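Local coordinates for Lmo0488 protein (Listeria monocytogenes serovar 1/2a, PDB 5TED) that binds shikimate in its effector-binding domain and, as a LysR-type regulator, probably activates transcription of protocatechuate biosynthesis genes in response, at residues A101-T111 with K130-M141. Sequence-based numbering, arbitrary orientation.
Sequences ADYSYIFFSDT and KIGCYVEEDTAM. With SKM ((3R,4S,5R)-3,4,5-trihydroxycyclohex-1-ene-1-carboxylic acid), chain D.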
loop_
_atom_site.group_PDB
_atom_site.type_symbol
_atom_site.label_atom_id
_atom_site.label_comp_id
_atom_site.label_asym_id
_atom_site.label_seq_id
_atom_site.Cartn_x
_atom_site.Cartn_y
_atom_site.Cartn_z
ATOM N N ALA A 101 11.591 12.425 22.027
ATOM C CA ALA A 101 12.424 13.502 21.499
ATOM C C ALA A 101 13.788 13.006 21.037
ATOM O O ALA A 101 14.325 13.496 20.038
ATOM C CB ALA A 101 12.588 14.601 22.549
ATOM N N ASP A 102 14.371 12.042 21.749
ATOM C CA ASP A 102 15.735 11.621 21.448
ATOM C C ASP A 102 15.846 10.710 20.224
ATOM O O ASP A 102 16.965 10.456 19.771
ATOM C CB ASP A 102 16.348 10.910 22.656
ATOM C CG ASP A 102 16.584 11.846 23.838
ATOM O OD1 ASP A 102 16.702 13.074 23.632
ATOM O OD2 ASP A 102 16.671 11.339 24.970
ATOM N N TYR A 103 14.737 10.218 19.673
ATOM C CA TYR A 103 14.775 9.092 18.747
ATOM C C TYR A 103 14.453 9.495 17.314
ATOM O O TYR A 103 13.697 10.437 17.064
ATOM C CB TYR A 103 13.828 7.998 19.223
ATOM C CG TYR A 103 14.237 7.522 20.583
ATOM C CD1 TYR A 103 15.428 6.830 20.753
ATOM C CD2 TYR A 103 13.466 7.799 21.707
ATOM C CE1 TYR A 103 15.828 6.404 22.001
ATOM C CE2 TYR A 103 13.857 7.370 22.951
ATOM C CZ TYR A 103 15.041 6.686 23.096
ATOM O OH TYR A 103 15.434 6.264 24.340
ATOM N N SER A 104 15.054 8.765 16.371
ATOM C CA SER A 104 14.905 9.057 14.947
ATOM C C SER A 104 13.609 8.474 14.377
ATOM O O SER A 104 13.316 7.283 14.548
ATOM C CB SER A 104 16.104 8.517 14.164
ATOM O OG SER A 104 15.936 8.779 12.783
ATOM N N TYR A 105 12.859 9.305 13.646
ATOM C CA TYR A 105 11.563 8.921 13.113
ATOM C C TYR A 105 11.651 8.427 11.679
ATOM O O TYR A 105 12.459 8.902 10.873
ATOM C CB TYR A 105 10.589 10.098 13.143
ATOM C CG TYR A 105 9.800 10.185 14.414
ATOM C CD1 TYR A 105 10.331 10.823 15.534
ATOM C CD2 TYR A 105 8.521 9.646 14.499
ATOM C CE1 TYR A 105 9.619 10.907 16.714
ATOM C CE2 TYR A 105 7.792 9.736 15.665
ATOM C CZ TYR A 105 8.344 10.377 16.764
ATOM O OH TYR A 105 7.635 10.446 17.919
ATOM N N ILE A 106 10.779 7.470 11.384
ATOM C CA ILE A 106 10.309 7.186 10.037
ATOM C C ILE A 106 9.029 8.004 9.922
ATOM O O ILE A 106 8.006 7.666 10.525
ATOM C CB ILE A 106 10.050 5.693 9.829
ATOM C CG1 ILE A 106 11.357 4.905 9.981
ATOM C CG2 ILE A 106 9.386 5.448 8.469
ATOM C CD1 ILE A 106 11.153 3.559 10.603
ATOM N N PHE A 107 9.108 9.116 9.199
ATOM C CA PHE A 107 8.077 10.144 9.164
ATOM C C PHE A 107 7.245 10.030 7.894
ATOM O O PHE A 107 7.726 9.553 6.863
ATOM C CB PHE A 107 8.729 11.532 9.228
ATOM C CG PHE A 107 8.075 12.489 10.199
ATOM C CD1 PHE A 107 8.169 12.284 11.560
ATOM C CD2 PHE A 107 7.402 13.617 9.741
ATOM C CE1 PHE A 107 7.592 13.183 12.459
ATOM C CE2 PHE A 107 6.815 14.505 10.622
ATOM C CZ PHE A 107 6.910 14.286 11.989
ATOM N N PHE A 108 5.983 10.456 7.975
ATOM C CA PHE A 108 5.159 10.524 6.773
ATOM C C PHE A 108 5.633 11.644 5.859
ATOM O O PHE A 108 5.978 12.735 6.321
ATOM C CB PHE A 108 3.691 10.753 7.133
ATOM C CG PHE A 108 2.978 9.504 7.583
ATOM C CD1 PHE A 108 2.703 8.484 6.691
ATOM C CD2 PHE A 108 2.619 9.339 8.918
ATOM C CE1 PHE A 108 2.063 7.320 7.112
ATOM C CE2 PHE A 108 1.988 8.183 9.338
ATOM C CZ PHE A 108 1.706 7.179 8.438
ATOM N N SER A 109 5.639 11.376 4.553
ATOM C CA SER A 109 6.010 12.396 3.579
ATOM C C SER A 109 4.945 13.490 3.516
ATOM O O SER A 109 3.839 13.348 4.036
ATOM C CB SER A 109 6.186 11.783 2.192
ATOM O OG SER A 109 4.979 11.165 1.799
ATOM N N ASP A 110 5.300 14.595 2.847
ATOM C CA ASP A 110 4.424 15.755 2.708
ATOM C C ASP A 110 3.126 15.436 1.981
ATOM O O ASP A 110 2.167 16.202 2.098
ATOM C CB ASP A 110 5.135 16.873 1.943
ATOM C CG ASP A 110 6.408 17.327 2.613
ATOM O OD1 ASP A 110 6.548 17.143 3.839
ATOM O OD2 ASP A 110 7.287 17.855 1.902
ATOM N N THR A 111 3.096 14.372 1.175
ATOM C CA THR A 111 1.865 13.998 0.487
ATOM C C THR A 111 0.792 13.484 1.446
ATOM O O THR A 111 -0.379 13.398 1.059
ATOM C CB THR A 111 2.163 12.934 -0.572
ATOM O OG1 THR A 111 2.774 11.794 0.049
ATOM C CG2 THR A 111 3.104 13.480 -1.645
ATOM N N LYS A 130 13.447 14.422 15.278
ATOM C CA LYS A 130 14.542 13.960 14.425
ATOM C C LYS A 130 13.972 13.007 13.390
ATOM O O LYS A 130 13.404 11.973 13.750
ATOM C CB LYS A 130 15.635 13.268 15.232
ATOM C CG LYS A 130 16.328 14.160 16.240
ATOM C CD LYS A 130 17.425 13.414 16.965
ATOM C CE LYS A 130 18.204 14.374 17.840
ATOM N NZ LYS A 130 17.418 14.785 19.038
ATOM N N ILE A 131 14.097 13.359 12.116
ATOM C CA ILE A 131 13.539 12.567 11.026
ATOM C C ILE A 131 14.670 11.861 10.297
ATOM O O ILE A 131 15.551 12.509 9.716
ATOM C CB ILE A 131 12.708 13.433 10.072
ATOM C CG1 ILE A 131 11.499 13.982 10.840
ATOM C CG2 ILE A 131 12.243 12.596 8.882
ATOM C CD1 ILE A 131 10.743 15.098 10.118
ATOM N N GLY A 132 14.643 10.532 10.329
ATOM C CA GLY A 132 15.643 9.722 9.672
ATOM C C GLY A 132 15.312 9.475 8.214
ATOM O O GLY A 132 16.212 9.459 7.371
ATOM N N CYS A 133 14.032 9.302 7.897
ATOM C CA CYS A 133 13.611 9.047 6.523
ATOM C C CYS A 133 12.127 9.362 6.396
ATOM O O CYS A 133 11.422 9.545 7.391
ATOM C CB CYS A 133 13.886 7.599 6.111
ATOM S SG CYS A 133 13.016 6.347 7.097
ATOM N N TYR A 134 11.656 9.437 5.154
ATOM C CA TYR A 134 10.235 9.609 4.889
ATOM C C TYR A 134 9.690 8.398 4.145
ATOM O O TYR A 134 10.400 7.758 3.354
ATOM C CB TYR A 134 9.950 10.874 4.061
ATOM C CG TYR A 134 10.271 12.199 4.749
ATOM C CD1 TYR A 134 9.337 12.830 5.558
ATOM C CD2 TYR A 134 11.501 12.827 4.567
ATOM C CE1 TYR A 134 9.610 14.051 6.165
ATOM C CE2 TYR A 134 11.784 14.046 5.175
ATOM C CZ TYR A 134 10.836 14.648 5.976
ATOM O OH TYR A 134 11.092 15.848 6.590
ATOM N N VAL A 135 8.417 8.083 4.417
ATOM C CA VAL A 135 7.657 7.089 3.660
ATOM C C VAL A 135 6.234 7.615 3.514
ATOM O O VAL A 135 5.763 8.438 4.305
ATOM C CB VAL A 135 7.620 5.676 4.307
ATOM C CG1 VAL A 135 8.937 5.334 4.966
ATOM C CG2 VAL A 135 6.489 5.560 5.294
ATOM N N GLU A 136 5.533 7.102 2.507
ATOM C CA GLU A 136 4.149 7.493 2.274
ATOM C C GLU A 136 3.148 6.482 2.818
ATOM O O GLU A 136 2.201 6.860 3.510
ATOM C CB GLU A 136 3.892 7.715 0.781
ATOM C CG GLU A 136 2.435 8.076 0.510
ATOM C CD GLU A 136 2.179 8.476 -0.932
ATOM O OE1 GLU A 136 1.620 7.646 -1.685
ATOM O OE2 GLU A 136 2.567 9.618 -1.308
ATOM N N GLU A 137 3.353 5.206 2.545
ATOM C CA GLU A 137 2.361 4.185 2.837
ATOM C C GLU A 137 2.676 3.458 4.149
ATOM O O GLU A 137 3.831 3.358 4.566
ATOM C CB GLU A 137 2.273 3.223 1.655
ATOM C CG GLU A 137 1.275 2.132 1.819
ATOM C CD GLU A 137 1.900 0.880 2.346
ATOM O OE1 GLU A 137 3.152 0.826 2.378
ATOM O OE2 GLU A 137 1.145 -0.036 2.727
ATOM N N ASP A 138 1.625 2.944 4.801
ATOM C CA ASP A 138 1.750 2.536 6.201
ATOM C C ASP A 138 2.507 1.232 6.354
ATOM O O ASP A 138 3.262 1.072 7.316
ATOM C CB ASP A 138 0.371 2.431 6.843
ATOM C CG ASP A 138 -0.467 3.656 6.571
ATOM O OD1 ASP A 138 -0.996 3.752 5.447
ATOM O OD2 ASP A 138 -0.553 4.527 7.459
ATOM N N THR A 139 2.320 0.272 5.443
ATOM C CA THR A 139 3.043 -0.979 5.649
ATOM C C THR A 139 4.543 -0.771 5.476
ATOM O O THR A 139 5.325 -1.398 6.195
ATOM C CB THR A 139 2.523 -2.095 4.732
ATOM O OG1 THR A 139 2.960 -1.865 3.400
ATOM C CG2 THR A 139 1.004 -2.095 4.734
ATOM N N ALA A 140 4.959 0.136 4.574
ATOM C CA ALA A 140 6.381 0.468 4.459
ATOM C C ALA A 140 6.908 1.080 5.755
ATOM O O ALA A 140 8.069 0.867 6.128
ATOM C CB ALA A 140 6.613 1.423 3.288
ATOM N N MET A 141 6.070 1.856 6.447
ATOM C CA MET A 141 6.486 2.478 7.700
ATOM C C MET A 141 6.696 1.436 8.794
ATOM O O MET A 141 7.767 1.373 9.408
ATOM C CB MET A 141 5.450 3.522 8.124
ATOM C CG MET A 141 5.737 4.212 9.477
ATOM S SD MET A 141 4.634 5.635 9.692
ATOM C CE MET A 141 5.262 6.853 8.563
HETATM O O12 SKM D . -1.945 5.950 4.577
HETATM C C8 SKM D . -0.968 6.910 4.971
HETATM C C6 SKM D . -0.681 7.786 3.954
HETATM O O7 SKM D . 0.290 8.751 4.356
HETATM C C5 SKM D . -1.988 8.658 3.443
HETATM C C4 SKM D . -2.711 9.301 4.546
HETATM C C1 SKM D . -3.674 10.473 4.302
HETATM O O2 SKM D . -3.575 11.131 3.227
HETATM O O3 SKM D . -4.539 10.781 5.179
HETATM C C10 SKM D . -2.539 8.718 6.029
HETATM C C9 SKM D . -1.534 7.743 6.324
HETATM O O11 SKM D . -2.062 6.831 7.203
HETATM O O HOH W 1 12.709 12.835 17.769
#
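Tyr105 and Phe107 of strand 104-108 hydrogen-bond through their backbones to strand 130-135, its parallel neighbour in a beta-alpha-beta unit of the LysR effector-binding domain. Helix 115-124 makes the crossover. Tyr105 N donates to Lys130 O, and Gly132 N donates to Tyr105 O. A beta bulge then shifts the register by one residue, and Cys133 N adds a weak bond to the same Tyr105 O. Beyond it, Phe107 N gives a nearly straight bond to Cys133 O (174° at the hydrogen), and Val135 N donates to Phe107 O. Cys133 and Tyr134 also pair with a strand of the second subunit, extending the sheet across the interface.

Apolar side chains pack on both faces. On one, Ile131 CD1 lies over the Phe107 ring, 3.8 Å from its centroid. On the other, Ile106 CG1 meets Cys133 SG at 3.6 Å. Ile106 CG2 also touches Val135 CG1. Met141 bends at its last torsion (chi3 -73°), which sets CE over the Phe108 ring centre, a CH-pi contact at 3.3 Å from the centroid; SD, over the same face, adds a Met-aromatic contact.

Just past the strands the chain reaches the shikimate pocket, to which Phe108, Glu136 and Asp138 belong. Thr111 OG1 donates to Glu136 OE2 at 2.6 Å and accepts from Ser109 OG; Tyr11 OH is hydrogen-bonded to Glu136 OE1. Glu136 O accepts from shikimate O7. Asp138 takes two shikimate hydroxyls, O12 on OD1 at 2.5 Å and O11 on OD2 at 2.8 Å.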